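Local coordinates for fibronectin type-III domain-containing protein (Caldanaerobacter subterraneus subsp. tengcongensis, PDB 7JGU), which has no established molecular function but contains a fibronectin type III domain, here an altered version of one to whose extreme heat stability surface salt bridges contribute, at residues W11-P16 against T21-W26; Y34-L39 against Y45-S50; Y56-L61 against Y67-I72; L71-V74 against P79-F82. All blocks are in the same frame, centred on the assembly; numbering follows the deposited sequence. Where two conformers were deposited one is given.

Contact 1. Residues W11-P16 against T21-W26; sequences WVESIP and TLLLTW. Unlike the reference sequence in segment 21-26: L23 (reference Arg), T25 (reference Arg).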
loop_
_atom_site.group_PDB
_atom_site.type_symbol
_atom_site.label_atom_id
_atom_site.label_comp_id
_atom_site.label_asym_id
_atom_site.label_seq_id
_atom_site.Cartn_x
_atom_site.Cartn_y
_atom_site.Cartn_z
ATOM N N TRP A 11 -5.546 2.663 3.816
ATOM C CA TRP A 11 -5.212 3.945 4.408
ATOM C C TRP A 11 -3.707 4.077 4.527
ATOM O O TRP A 11 -3.003 3.112 4.810
ATOM C CB TRP A 11 -5.822 4.045 5.801
ATOM C CG TRP A 11 -7.318 3.881 5.795
ATOM C CD1 TRP A 11 -8.190 4.296 4.825
ATOM C CD2 TRP A 11 -8.116 3.239 6.792
ATOM N NE1 TRP A 11 -9.469 3.959 5.159
ATOM C CE2 TRP A 11 -9.458 3.295 6.361
ATOM C CE3 TRP A 11 -7.824 2.603 8.002
ATOM C CZ2 TRP A 11 -10.506 2.764 7.106
ATOM C CZ3 TRP A 11 -8.865 2.065 8.738
ATOM C CH2 TRP A 11 -10.192 2.150 8.292
ATOM N N VAL A 12 -3.232 5.300 4.347
ATOM C CA VAL A 12 -1.828 5.634 4.471
ATOM C C VAL A 12 -1.746 6.588 5.647
ATOM O O VAL A 12 -2.351 7.664 5.614
ATOM C CB VAL A 12 -1.301 6.275 3.184
ATOM C CG1 VAL A 12 0.159 6.674 3.325
ATOM C CG2 VAL A 12 -1.476 5.337 2.003
ATOM N N GLU A 13 -1.037 6.184 6.693
ATOM C CA GLU A 13 -1.084 6.845 7.983
ATOM C C GLU A 13 0.293 7.355 8.367
ATOM O O GLU A 13 1.320 6.743 8.061
ATOM C CB GLU A 13 -1.602 5.887 9.069
ATOM C CG GLU A 13 -3.068 5.492 8.895
ATOM C CD GLU A 13 -3.442 4.269 9.705
ATOM O OE1 GLU A 13 -2.650 3.889 10.593
ATOM O OE2 GLU A 13 -4.519 3.686 9.452
ATOM N N SER A 14 0.293 8.497 9.037
ATOM C CA SER A 14 1.516 9.071 9.553
ATOM C C SER A 14 1.960 8.302 10.788
ATOM O O SER A 14 1.159 7.642 11.465
ATOM C CB SER A 14 1.283 10.533 9.932
ATOM O OG SER A 14 0.422 10.623 11.054
ATOM N N ILE A 15 3.252 8.370 11.057
ATOM C CA ILE A 15 3.850 7.824 12.272
ATOM C C ILE A 15 4.288 9.024 13.091
ATOM O O ILE A 15 4.943 9.924 12.549
ATOM C CB ILE A 15 5.043 6.917 11.922
ATOM C CG1 ILE A 15 4.527 5.652 11.221
ATOM C CG2 ILE A 15 5.829 6.531 13.132
ATOM C CD1 ILE A 15 5.336 5.247 10.031
ATOM N N PRO A 16 3.958 9.086 14.380
ATOM C CA PRO A 16 4.106 10.352 15.117
ATOM C C PRO A 16 5.546 10.849 15.143
ATOM O O PRO A 16 6.461 10.138 15.556
ATOM C CB PRO A 16 3.582 10.010 16.516
ATOM C CG PRO A 16 3.535 8.498 16.575
ATOM C CD PRO A 16 3.326 8.023 15.185
ATOM N N THR A 21 8.704 8.011 7.000
ATOM C CA THR A 21 8.053 6.712 7.010
ATOM C C THR A 21 6.562 6.941 6.933
ATOM O O THR A 21 6.042 7.902 7.496
ATOM C CB THR A 21 8.342 5.983 8.339
ATOM O OG1 THR A 21 9.738 6.065 8.662
ATOM C CG2 THR A 21 7.911 4.537 8.269
ATOM N N LEU A 22 5.873 6.024 6.256
ATOM C CA LEU A 22 4.418 5.975 6.261
ATOM C C LEU A 22 3.979 4.552 6.561
ATOM O O LEU A 22 4.648 3.593 6.163
ATOM C CB LEU A 22 3.838 6.414 4.912
ATOM C CG LEU A 22 3.994 7.912 4.622
ATOM C CD1 LEU A 22 3.638 8.209 3.163
ATOM C CD2 LEU A 22 3.148 8.737 5.573
ATOM N N LEU A 23 2.847 4.424 7.249
ATOM C CA LEU A 23 2.272 3.130 7.593
ATOM C C LEU A 23 1.057 2.894 6.724
ATOM O O LEU A 23 0.083 3.643 6.784
ATOM C CB LEU A 23 1.899 3.095 9.064
ATOM C CG LEU A 23 1.191 1.814 9.510
ATOM C CD1 LEU A 23 2.027 0.582 9.244
ATOM C CD2 LEU A 23 0.879 1.888 10.989
ATOM N N LEU A 24 1.144 1.903 5.880
ATOM C CA LEU A 24 0.013 1.496 5.058
ATOM C C LEU A 24 -0.753 0.392 5.768
ATOM O O LEU A 24 -0.155 -0.522 6.324
ATOM C CB LEU A 24 0.529 0.939 3.731
ATOM C CG LEU A 24 0.943 1.962 2.682
ATOM C CD1 LEU A 24 1.927 2.989 3.218
ATOM C CD2 LEU A 24 1.504 1.264 1.462
ATOM N N THR A 25 -2.075 0.463 5.717
ATOM C CA THR A 25 -2.887 -0.598 6.283
ATOM C C THR A 25 -4.116 -0.801 5.416
ATOM O O THR A 25 -4.538 0.090 4.674
ATOM C CB THR A 25 -3.300 -0.315 7.726
ATOM O OG1 THR A 25 -3.793 -1.526 8.305
ATOM C CG2 THR A 25 -4.390 0.718 7.774
ATOM N N TRP A 26 -4.685 -1.993 5.510
ATOM C CA TRP A 26 -5.836 -2.345 4.694
ATOM C C TRP A 26 -6.594 -3.469 5.386
ATOM O O TRP A 26 -6.110 -4.099 6.324
ATOM C CB TRP A 26 -5.423 -2.747 3.261
ATOM C CG TRP A 26 -4.398 -3.825 3.248
ATOM C CD1 TRP A 26 -4.617 -5.169 3.249
ATOM C CD2 TRP A 26 -2.972 -3.660 3.267
ATOM N NE1 TRP A 26 -3.440 -5.836 3.276
ATOM C CE2 TRP A 26 -2.407 -4.945 3.268
ATOM C CE3 TRP A 26 -2.128 -2.550 3.287
ATOM C CZ2 TRP A 26 -1.048 -5.163 3.300
ATOM C CZ3 TRP A 26 -0.778 -2.768 3.301
ATOM C CH2 TRP A 26 -0.247 -4.059 3.327
HETATM O O HOH W 1 4.784 9.624 9.131
#

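Contact 2. Residues Y34-L39 against Y45-S50; sequences YYEIYL and YKFIAS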
loop_
_atom_site.group_PDB
_atom_site.type_symbol
_atom_site.label_atom_id
_atom_site.label_comp_id
_atom_site.label_asym_id
_atom_site.label_seq_id
_atom_site.Cartn_x
_atom_site.Cartn_y
_atom_site.Cartn_z
ATOM N N TYR A 34 -1.617 -13.091 -0.414
ATOM C CA TYR A 34 -0.682 -12.027 -0.074
ATOM C C TYR A 34 -1.157 -10.762 -0.756
ATOM O O TYR A 34 -2.130 -10.763 -1.510
ATOM C CB TYR A 34 0.761 -12.385 -0.421
ATOM C CG TYR A 34 1.116 -12.486 -1.875
ATOM C CD1 TYR A 34 0.974 -13.679 -2.564
ATOM C CD2 TYR A 34 1.667 -11.414 -2.548
ATOM C CE1 TYR A 34 1.350 -13.785 -3.884
ATOM C CE2 TYR A 34 2.044 -11.515 -3.866
ATOM C CZ TYR A 34 1.882 -12.694 -4.527
ATOM O OH TYR A 34 2.282 -12.774 -5.848
ATOM N N TYR A 35 -0.449 -9.673 -0.464
ATOM C CA TYR A 35 -0.728 -8.352 -0.985
ATOM C C TYR A 35 0.559 -7.785 -1.557
ATOM O O TYR A 35 1.646 -8.087 -1.062
ATOM C CB TYR A 35 -1.242 -7.431 0.125
ATOM C CG TYR A 35 -2.431 -7.974 0.858
ATOM C CD1 TYR A 35 -2.272 -8.805 1.956
ATOM C CD2 TYR A 35 -3.712 -7.693 0.440
ATOM C CE1 TYR A 35 -3.376 -9.332 2.632
ATOM C CE2 TYR A 35 -4.815 -8.209 1.110
ATOM C CZ TYR A 35 -4.643 -9.027 2.197
ATOM O OH TYR A 35 -5.740 -9.547 2.864
ATOM N N GLU A 36 0.420 -6.962 -2.588
ATOM C CA GLU A 36 1.564 -6.318 -3.210
ATOM C C GLU A 36 1.316 -4.824 -3.288
ATOM O O GLU A 36 0.224 -4.390 -3.653
ATOM C CB GLU A 36 1.834 -6.884 -4.605
ATOM C CG GLU A 36 3.221 -6.595 -5.139
ATOM C CD GLU A 36 3.648 -7.517 -6.258
ATOM O OE1 GLU A 36 2.945 -8.511 -6.546
ATOM O OE2 GLU A 36 4.703 -7.241 -6.858
ATOM N N ILE A 37 2.324 -4.054 -2.915
ATOM C CA ILE A 37 2.257 -2.610 -2.835
ATOM C C ILE A 37 3.188 -2.003 -3.858
ATOM O O ILE A 37 4.342 -2.419 -3.990
ATOM C CB ILE A 37 2.706 -2.162 -1.430
ATOM C CG1 ILE A 37 1.894 -2.861 -0.345
ATOM C CG2 ILE A 37 2.687 -0.648 -1.326
ATOM C CD1 ILE A 37 2.579 -2.795 1.014
ATOM N N TYR A 38 2.704 -0.949 -4.498
ATOM C CA TYR A 38 3.444 -0.176 -5.482
ATOM C C TYR A 38 3.402 1.296 -5.105
ATOM O O TYR A 38 2.421 1.781 -4.548
ATOM C CB TYR A 38 2.821 -0.328 -6.868
ATOM C CG TYR A 38 2.795 -1.757 -7.349
ATOM C CD1 TYR A 38 1.795 -2.619 -6.937
ATOM C CD2 TYR A 38 3.772 -2.237 -8.202
ATOM C CE1 TYR A 38 1.772 -3.928 -7.361
ATOM C CE2 TYR A 38 3.754 -3.556 -8.647
ATOM C CZ TYR A 38 2.749 -4.391 -8.217
ATOM O OH TYR A 38 2.694 -5.692 -8.648
ATOM N N LEU A 39 4.466 2.003 -5.453
ATOM C CA LEU A 39 4.506 3.450 -5.408
ATOM C C LEU A 39 4.021 3.995 -6.740
ATOM O O LEU A 39 4.465 3.554 -7.801
ATOM C CB LEU A 39 5.948 3.895 -5.177
ATOM C CG LEU A 39 6.159 5.399 -5.191
ATOM C CD1 LEU A 39 5.491 6.016 -3.992
ATOM C CD2 LEU A 39 7.637 5.735 -5.208
ATOM N N TYR A 45 3.524 2.599 -11.865
ATOM C CA TYR A 45 3.579 1.850 -10.620
ATOM C C TYR A 45 4.961 1.231 -10.485
ATOM O O TYR A 45 5.430 0.554 -11.406
ATOM C CB TYR A 45 2.551 0.723 -10.644
ATOM C CG TYR A 45 1.094 1.132 -10.516
ATOM C CD1 TYR A 45 0.694 2.458 -10.395
ATOM C CD2 TYR A 45 0.116 0.159 -10.501
ATOM C CE1 TYR A 45 -0.656 2.795 -10.252
ATOM C CE2 TYR A 45 -1.219 0.488 -10.374
ATOM C CZ TYR A 45 -1.597 1.795 -10.241
ATOM O OH TYR A 45 -2.935 2.095 -10.098
ATOM N N LYS A 46 5.598 1.441 -9.338
ATOM C CA LYS A 46 6.918 0.905 -9.044
ATOM C C LYS A 46 6.820 0.021 -7.808
ATOM O O LYS A 46 6.340 0.454 -6.765
ATOM C CB LYS A 46 7.913 2.048 -8.834
ATOM C CG LYS A 46 8.011 2.970 -10.050
ATOM C CD LYS A 46 9.044 4.070 -9.887
ATOM C CE LYS A 46 9.136 4.908 -11.155
ATOM N NZ LYS A 46 10.034 6.089 -11.011
ATOM N N PHE A 47 7.256 -1.221 -7.934
ATOM C CA PHE A 47 7.138 -2.176 -6.849
ATOM C C PHE A 47 7.812 -1.689 -5.581
ATOM O O PHE A 47 8.946 -1.208 -5.609
ATOM C CB PHE A 47 7.793 -3.494 -7.273
ATOM C CG PHE A 47 7.919 -4.476 -6.153
ATOM C CD1 PHE A 47 6.829 -5.260 -5.783
ATOM C CD2 PHE A 47 9.101 -4.604 -5.430
ATOM C CE1 PHE A 47 6.932 -6.169 -4.745
ATOM C CE2 PHE A 47 9.200 -5.487 -4.380
ATOM C CZ PHE A 47 8.126 -6.283 -4.043
ATOM N N ILE A 48 7.122 -1.858 -4.459
ATOM C CA ILE A 48 7.652 -1.579 -3.133
ATOM C C ILE A 48 7.862 -2.855 -2.314
ATOM O O ILE A 48 8.950 -3.092 -1.790
ATOM C CB ILE A 48 6.762 -0.571 -2.369
ATOM C CG1 ILE A 48 6.782 0.790 -3.064
ATOM C CG2 ILE A 48 7.239 -0.453 -0.932
ATOM C CD1 ILE A 48 8.085 1.565 -2.912
ATOM N N ALA A 49 6.820 -3.680 -2.176
ATOM C CA ALA A 49 6.913 -4.820 -1.280
ATOM C C ALA A 49 5.738 -5.754 -1.503
ATOM O O ALA A 49 4.702 -5.354 -2.040
ATOM C CB ALA A 49 6.930 -4.404 0.186
ATOM N N SER A 50 5.915 -7.001 -1.064
ATOM C CA SER A 50 4.841 -7.979 -0.941
ATOM C C SER A 50 4.752 -8.406 0.517
ATOM O O SER A 50 5.768 -8.535 1.191
ATOM C CB SER A 50 5.117 -9.223 -1.795
ATOM O OG SER A 50 5.222 -8.878 -3.161
#

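Contact 3. Residues Y56-L61 against Y67-I72; sequences YYVTNL and YTFALI. Unlike the reference sequence in segment 67-72: I72 (reference Arg).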
loop_
_atom_site.group_PDB
_atom_site.type_symbol
_atom_site.label_atom_id
_atom_site.label_comp_id
_atom_site.label_asym_id
_atom_site.label_seq_id
_atom_site.Cartn_x
_atom_site.Cartn_y
_atom_site.Cartn_z
ATOM N N TYR A 56 2.024 -2.343 6.443
ATOM C CA TYR A 56 3.407 -2.328 5.974
ATOM C C TYR A 56 3.985 -0.937 6.166
ATOM O O TYR A 56 3.355 0.044 5.781
ATOM C CB TYR A 56 3.484 -2.720 4.480
ATOM C CG TYR A 56 4.885 -3.071 4.042
ATOM C CD1 TYR A 56 5.370 -4.372 4.186
ATOM C CD2 TYR A 56 5.734 -2.121 3.509
ATOM C CE1 TYR A 56 6.644 -4.714 3.810
ATOM C CE2 TYR A 56 7.040 -2.455 3.148
ATOM C CZ TYR A 56 7.483 -3.755 3.309
ATOM O OH TYR A 56 8.763 -4.088 2.947
ATOM N N TYR A 57 5.179 -0.867 6.737
ATOM C CA TYR A 57 5.887 0.395 6.897
ATOM C C TYR A 57 6.751 0.661 5.677
ATOM O O TYR A 57 7.621 -0.142 5.345
ATOM C CB TYR A 57 6.791 0.344 8.125
ATOM C CG TYR A 57 6.083 0.445 9.434
ATOM C CD1 TYR A 57 5.806 1.678 10.002
ATOM C CD2 TYR A 57 5.697 -0.691 10.117
ATOM C CE1 TYR A 57 5.167 1.776 11.215
ATOM C CE2 TYR A 57 5.063 -0.612 11.327
ATOM C CZ TYR A 57 4.800 0.630 11.875
ATOM O OH TYR A 57 4.168 0.728 13.085
ATOM N N VAL A 58 6.473 1.753 4.978
ATOM C CA VAL A 58 7.301 2.189 3.863
ATOM C C VAL A 58 8.282 3.206 4.406
ATOM O O VAL A 58 7.886 4.248 4.934
ATOM C CB VAL A 58 6.460 2.759 2.711
ATOM C CG1 VAL A 58 7.348 3.227 1.578
ATOM C CG2 VAL A 58 5.450 1.718 2.239
ATOM N N THR A 59 9.555 2.892 4.284
ATOM C CA THR A 59 10.605 3.650 4.937
ATOM C C THR A 59 11.438 4.396 3.907
ATOM O O THR A 59 11.261 4.245 2.694
ATOM C CB THR A 59 11.527 2.710 5.722
ATOM O OG1 THR A 59 12.093 1.760 4.809
ATOM C CG2 THR A 59 10.768 1.985 6.809
ATOM N N ASN A 60 12.350 5.217 4.422
ATOM C CA ASN A 60 13.297 5.978 3.605
ATOM C C ASN A 60 12.586 6.887 2.609
ATOM O O ASN A 60 13.039 7.081 1.477
ATOM C CB ASN A 60 14.315 5.059 2.938
ATOM C CG ASN A 60 15.174 4.335 3.954
ATOM O OD1 ASN A 60 15.542 4.904 4.983
ATOM N ND2 ASN A 60 15.482 3.076 3.685
ATOM N N LEU A 61 11.497 7.490 3.055
ATOM C CA LEU A 61 10.773 8.482 2.281
ATOM C C LEU A 61 11.329 9.876 2.545
ATOM O O LEU A 61 12.039 10.111 3.525
ATOM C CB LEU A 61 9.286 8.435 2.640
ATOM C CG LEU A 61 8.605 7.102 2.323
ATOM C CD1 LEU A 61 7.163 7.157 2.771
ATOM C CD2 LEU A 61 8.705 6.750 0.854
ATOM N N TYR A 67 2.715 11.099 -1.078
ATOM C CA TYR A 67 2.949 9.787 -1.646
ATOM C C TYR A 67 1.619 9.114 -1.914
ATOM O O TYR A 67 0.722 9.125 -1.071
ATOM C CB TYR A 67 3.776 8.923 -0.696
ATOM C CG TYR A 67 5.223 9.332 -0.646
ATOM C CD1 TYR A 67 6.111 8.937 -1.633
ATOM C CD2 TYR A 67 5.701 10.126 0.375
ATOM C CE1 TYR A 67 7.437 9.308 -1.594
ATOM C CE2 TYR A 67 7.023 10.502 0.414
ATOM C CZ TYR A 67 7.882 10.098 -0.569
ATOM O OH TYR A 67 9.201 10.485 -0.519
ATOM N N THR A 68 1.527 8.487 -3.067
ATOM C CA THR A 68 0.375 7.691 -3.446
ATOM C C THR A 68 0.848 6.274 -3.680
ATOM O O THR A 68 1.870 6.056 -4.345
ATOM C CB THR A 68 -0.299 8.256 -4.693
ATOM O OG1 THR A 68 -0.703 9.611 -4.442
ATOM C CG2 THR A 68 -1.520 7.436 -5.061
ATOM N N PHE A 69 0.082 5.321 -3.159
ATOM C CA PHE A 69 0.397 3.907 -3.265
ATOM C C PHE A 69 -0.757 3.158 -3.899
ATOM O O PHE A 69 -1.902 3.553 -3.774
ATOM C CB PHE A 69 0.697 3.308 -1.890
ATOM C CG PHE A 69 1.851 3.964 -1.191
ATOM C CD1 PHE A 69 3.142 3.556 -1.450
ATOM C CD2 PHE A 69 1.653 5.026 -0.321
ATOM C CE1 PHE A 69 4.216 4.175 -0.834
ATOM C CE2 PHE A 69 2.728 5.644 0.293
ATOM C CZ PHE A 69 3.998 5.210 0.043
ATOM N N ALA A 70 -0.426 2.058 -4.556
ATOM C CA ALA A 70 -1.391 1.141 -5.144
ATOM C C ALA A 70 -1.222 -0.220 -4.490
ATOM O O ALA A 70 -0.109 -0.643 -4.194
ATOM C CB ALA A 70 -1.228 1.031 -6.649
ATOM N N LEU A 71 -2.333 -0.893 -4.254
ATOM C CA LEU A 71 -2.378 -2.156 -3.537
ATOM C C LEU A 71 -3.217 -3.140 -4.323
ATOM O O LEU A 71 -4.252 -2.772 -4.875
ATOM C CB LEU A 71 -3.042 -1.918 -2.190
ATOM C CG LEU A 71 -3.286 -3.104 -1.286
ATOM C CD1 LEU A 71 -2.000 -3.636 -0.686
ATOM C CD2 LEU A 71 -4.248 -2.691 -0.174
ATOM N N ILE A 72 -2.740 -4.383 -4.383
ATOM C CA ILE A 72 -3.516 -5.506 -4.895
ATOM C C ILE A 72 -3.472 -6.647 -3.893
ATOM O O ILE A 72 -2.526 -6.785 -3.110
ATOM C CB ILE A 72 -3.033 -6.024 -6.257
ATOM C CG1 ILE A 72 -1.503 -6.076 -6.322
ATOM C CG2 ILE A 72 -3.561 -5.145 -7.336
ATOM C CD1 ILE A 72 -0.959 -6.978 -7.430
#

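Contact 4. Residues L71-V74 against P79-F82; sequences LIAV and PSNF. Unlike the reference sequence in segment 71-74: I72 (reference Arg).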
loop_
_atom_site.group_PDB
_atom_site.type_symbol
_atom_site.label_atom_id
_atom_site.label_comp_id
_atom_site.label_asym_id
_atom_site.label_seq_id
_atom_site.Cartn_x
_atom_site.Cartn_y
_atom_site.Cartn_z
ATOM N N LEU A 71 -2.333 -0.893 -4.254
ATOM C CA LEU A 71 -2.378 -2.156 -3.537
ATOM C C LEU A 71 -3.217 -3.140 -4.323
ATOM O O LEU A 71 -4.252 -2.772 -4.875
ATOM C CB LEU A 71 -3.042 -1.918 -2.190
ATOM C CG LEU A 71 -3.286 -3.104 -1.286
ATOM C CD1 LEU A 71 -2.000 -3.636 -0.686
ATOM C CD2 LEU A 71 -4.248 -2.691 -0.174
ATOM N N ILE A 72 -2.740 -4.383 -4.383
ATOM C CA ILE A 72 -3.516 -5.506 -4.895
ATOM C C ILE A 72 -3.472 -6.647 -3.893
ATOM O O ILE A 72 -2.526 -6.785 -3.110
ATOM C CB ILE A 72 -3.033 -6.024 -6.257
ATOM C CG1 ILE A 72 -1.503 -6.076 -6.322
ATOM C CG2 ILE A 72 -3.561 -5.145 -7.336
ATOM C CD1 ILE A 72 -0.959 -6.978 -7.430
ATOM N N ALA A 73 -4.492 -7.502 -3.966
ATOM C CA ALA A 73 -4.491 -8.785 -3.283
ATOM C C ALA A 73 -4.256 -9.855 -4.343
ATOM O O ALA A 73 -4.718 -9.725 -5.472
ATOM C CB ALA A 73 -5.830 -9.032 -2.611
ATOM N N VAL A 74 -3.569 -10.930 -3.960
ATOM C CA VAL A 74 -3.135 -11.943 -4.918
ATOM C C VAL A 74 -3.380 -13.332 -4.347
ATOM O O VAL A 74 -3.198 -13.574 -3.149
ATOM C CB VAL A 74 -1.638 -11.768 -5.227
ATOM C CG1 VAL A 74 -1.224 -12.681 -6.360
ATOM C CG2 VAL A 74 -1.309 -10.322 -5.562
ATOM N N PRO A 79 -4.533 -11.752 -9.488
ATOM C CA PRO A 79 -4.682 -10.595 -8.601
ATOM C C PRO A 79 -6.078 -10.010 -8.639
ATOM O O PRO A 79 -6.824 -10.204 -9.598
ATOM C CB PRO A 79 -3.682 -9.606 -9.207
ATOM C CG PRO A 79 -3.766 -9.895 -10.691
ATOM C CD PRO A 79 -4.054 -11.365 -10.826
ATOM N N SER A 80 -6.428 -9.273 -7.592
ATOM C CA SER A 80 -7.587 -8.401 -7.611
ATOM C C SER A 80 -7.293 -7.171 -8.469
ATOM O O SER A 80 -6.199 -6.999 -8.990
ATOM C CB SER A 80 -7.864 -7.919 -6.187
ATOM O OG SER A 80 -6.840 -7.022 -5.740
ATOM N N ASN A 81 -8.286 -6.290 -8.605
ATOM C CA ASN A 81 -8.005 -4.963 -9.140
ATOM C C ASN A 81 -7.176 -4.138 -8.147
ATOM O O ASN A 81 -7.084 -4.457 -6.957
ATOM C CB ASN A 81 -9.305 -4.216 -9.454
ATOM C CG ASN A 81 -9.950 -4.681 -10.748
ATOM O OD1 ASN A 81 -9.470 -5.612 -11.404
ATOM N ND2 ASN A 81 -11.051 -4.039 -11.121
ATOM N N PHE A 82 -6.573 -3.065 -8.650
ATOM C CA PHE A 82 -5.785 -2.158 -7.837
ATOM C C PHE A 82 -6.658 -1.149 -7.100
ATOM O O PHE A 82 -7.659 -0.660 -7.635
ATOM C CB PHE A 82 -4.861 -1.332 -8.733
ATOM C CG PHE A 82 -3.686 -2.077 -9.271
ATOM C CD1 PHE A 82 -2.538 -2.222 -8.519
ATOM C CD2 PHE A 82 -3.716 -2.607 -10.543
ATOM C CE1 PHE A 82 -1.444 -2.913 -9.023
ATOM C CE2 PHE A 82 -2.632 -3.278 -11.047
ATOM C CZ PHE A 82 -1.490 -3.423 -10.286
#

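Contact 1. Residues W11-P16 against T21-W26
V12 lays its CG1 methyl across the branched ends of L22 and L24, 3.8 Å from L22 CD1 and 4.1 Å from L24 CD1. That methyl is anti to the backbone N (chi1 178°), which carries it beside the carbonyl carbon toward L22. Apolar V12, L22 and L24 suit the face that looks into the sandwich. W11, E13, L23 and T25 share the outward face. W11 and T25 run side by side, and T25 CG2 comes obliquely to the indole, 3.9 Å from CE3 in one of two T25 conformers. E13 lies beside L23, its OE1 4.1 Å from L23 CD2, and crosses T25, OE2 3.4 Å from T25 CG2 in that same conformer. L23 and T25 each replace an arginine of the reference protein, so the carboxylate meets carbon where it probably once had cations beside it.

The antiparallel hairpin is sewn by paired backbone bonds between W11 and T25 and between E13 and L23; L23 N meets E13 O at 2.9 Å, nearly straight at 175°. Near the turn a water takes over, accepting from I15 N at 2.8 Å and lying 2.7 Å from T21 O, to which it can donate. Strand 21-25 is the middle strand of its sheet, bonded on its far side to strand 55-58, while V12 and L24 press on F69 of strand 66-75 in the opposing sheet.

Contact 2. Residues Y34-L39 against Y45-S50
Strands 34-39 and 45-50 run antiparallel with a marked twist, their directions 131° apart and their axes 4.3 Å apart at the closest. They form a hairpin at the edge of the four-stranded sheet of the fibronectin type III sandwich, interrupted by a classic beta bulge: I48 and A49 both face I37. I37 O accepts from I48 N at 2.9 Å and, more weakly, from A49 N at 3.3 Å, while I37 N bonds to A49 O. The extra residue shifts the register by one, so that Y38 then faces F47 and L39 pairs with K46.

I37 and A49 point into the core, where both meet Y56; the small alanine leaves room for that ring. I48, in one of two conformers, sets CG1 3.8 Å from L39 CB. On the outer face aromatic side chains cover the backbone. The Y38 ring lies back beside its own strand, toward E36, with CD2 3.6 Å from F47 CA, and Y38 CB meets Y45 CB at 3.9 Å, the two side chains crossing at about a right angle. Cutting Y38 back to an alanine is likely to strip the ring from the F47 backbone and open a gap there. E36, in one of two conformers, sets its carboxylate 82° to the F47 ring plane. F47 has CG anti to its own N (chi1 171°), and this brings the ring back over its own strand, with A49 N 3.4 Å above one face, toward the rim.

Contact 3. Residues Y56-L61 against Y67-I72
The CH-pi contact between L61 and Y67 is one of two links between these segments, at the point where the chain passes between the two sheets of the fibronectin type III beta sandwich. L61 CD2 lies over one face of the Y67 ring, 3.9 Å from its centroid and 21° off the ring normal. It is displaced toward the rim, with CZ its nearest ring atom at 3.7 Å. The two side chains slide past each other in opposite directions, so leucine CB reaches the phenolic end, 3.8 Å from OH. With CG anti to its carbonyl carbon (chi1 -62°), L61 presents the isobutyl group along the ring. A branched aliphatic chain suits a broad aromatic face because several carbons can lie on it at once.

The polar part belongs to the tyrosine hydroxyl, which is hydrogen-bonded to the backbone N of S62, just beyond L61. A tyrosine at the start of its strand, reaching back five residues to the preceding connection, fits the tyrosine corner of Greek-key sandwiches, and the sequence follows the L-x-P-x-T-x-Y pattern familiar in this family.

The remaining contact is apolar and spans the core itself. V58 of strand 55-58 and F69 of strand 66-75 come from opposite directions, their CA atoms 10.1 Å apart, a separation that side chains alone bridge. L24 borders both. The valine CG1 approaches the ring obliquely, and V58 CG1 and CG2 each lie 4.1 Å from F69 CE1.

Contact 4. Residues L71-V74 against P79-F82
S80 OG is held from two directions: it accepts from A73 N at 3.0 Å, nearly straight at 171°, and donates to N81 O at 2.8 Å. The serine hydroxyl thus stands where a backbone carbonyl of the partner strand would normally receive A73 N, and it also ties down the chain just after itself. Its torsion (chi1 69°) places OG between its own N and carbonyl carbon, turned in toward the strand. A regular backbone bond, S80 N to A73 O at 2.8 Å, completes the grip. With an alanine here, A73 N and N81 O would probably lose their shared mate, and the chain through N81 could shift away from strand 66-75.

Mostly apolar contacts flank this clasp. P79 pairs with V74 as a non-hydrogen-bonded antiparallel pair, CA to CA 4.2 Å; a proline suits such a place, since no N-H is needed toward V74 and no strand of this chain lies on the other side. I72, in one of two conformers, points the same way as F82 and puts CG2 over one face of the phenyl ring, 3.6 Å from its centroid and 22° off the normal. This isoleucine replaces an arginine of the reference sequence. Beyond it, F82 CA approaches L71 O at 3.4 Å in a CA-H...O contact.

Strand 78-88 forms one edge of the four-stranded sheet. Strand 66-75 lies inside it, bonded on its other side to strand 34-41, and F82 meets Y45 of strand 44-51 edge-to-face across the outer surface.

From the N terminus, contact 1 closes the first hairpin, in the three-stranded sheet. The chain then crosses to the four-stranded sheet, where contact 2 closes a second hairpin, and returns to lay strand 55-58 beside strand 21-25. Contact 3 spans the next passage between sheets and ties the two halves of the sandwich together through the core. Contact 4 begins on L71 and I72, where contact 3 ends, and closes the last hairpin. The contacts follow one another in series, none nested within another. Strand 66-75 serves contacts 3 and 4 and borders strand 34-41 of contact 2, while W26 packs on Y35 and L71, joining contact 1 to the opposing sheet.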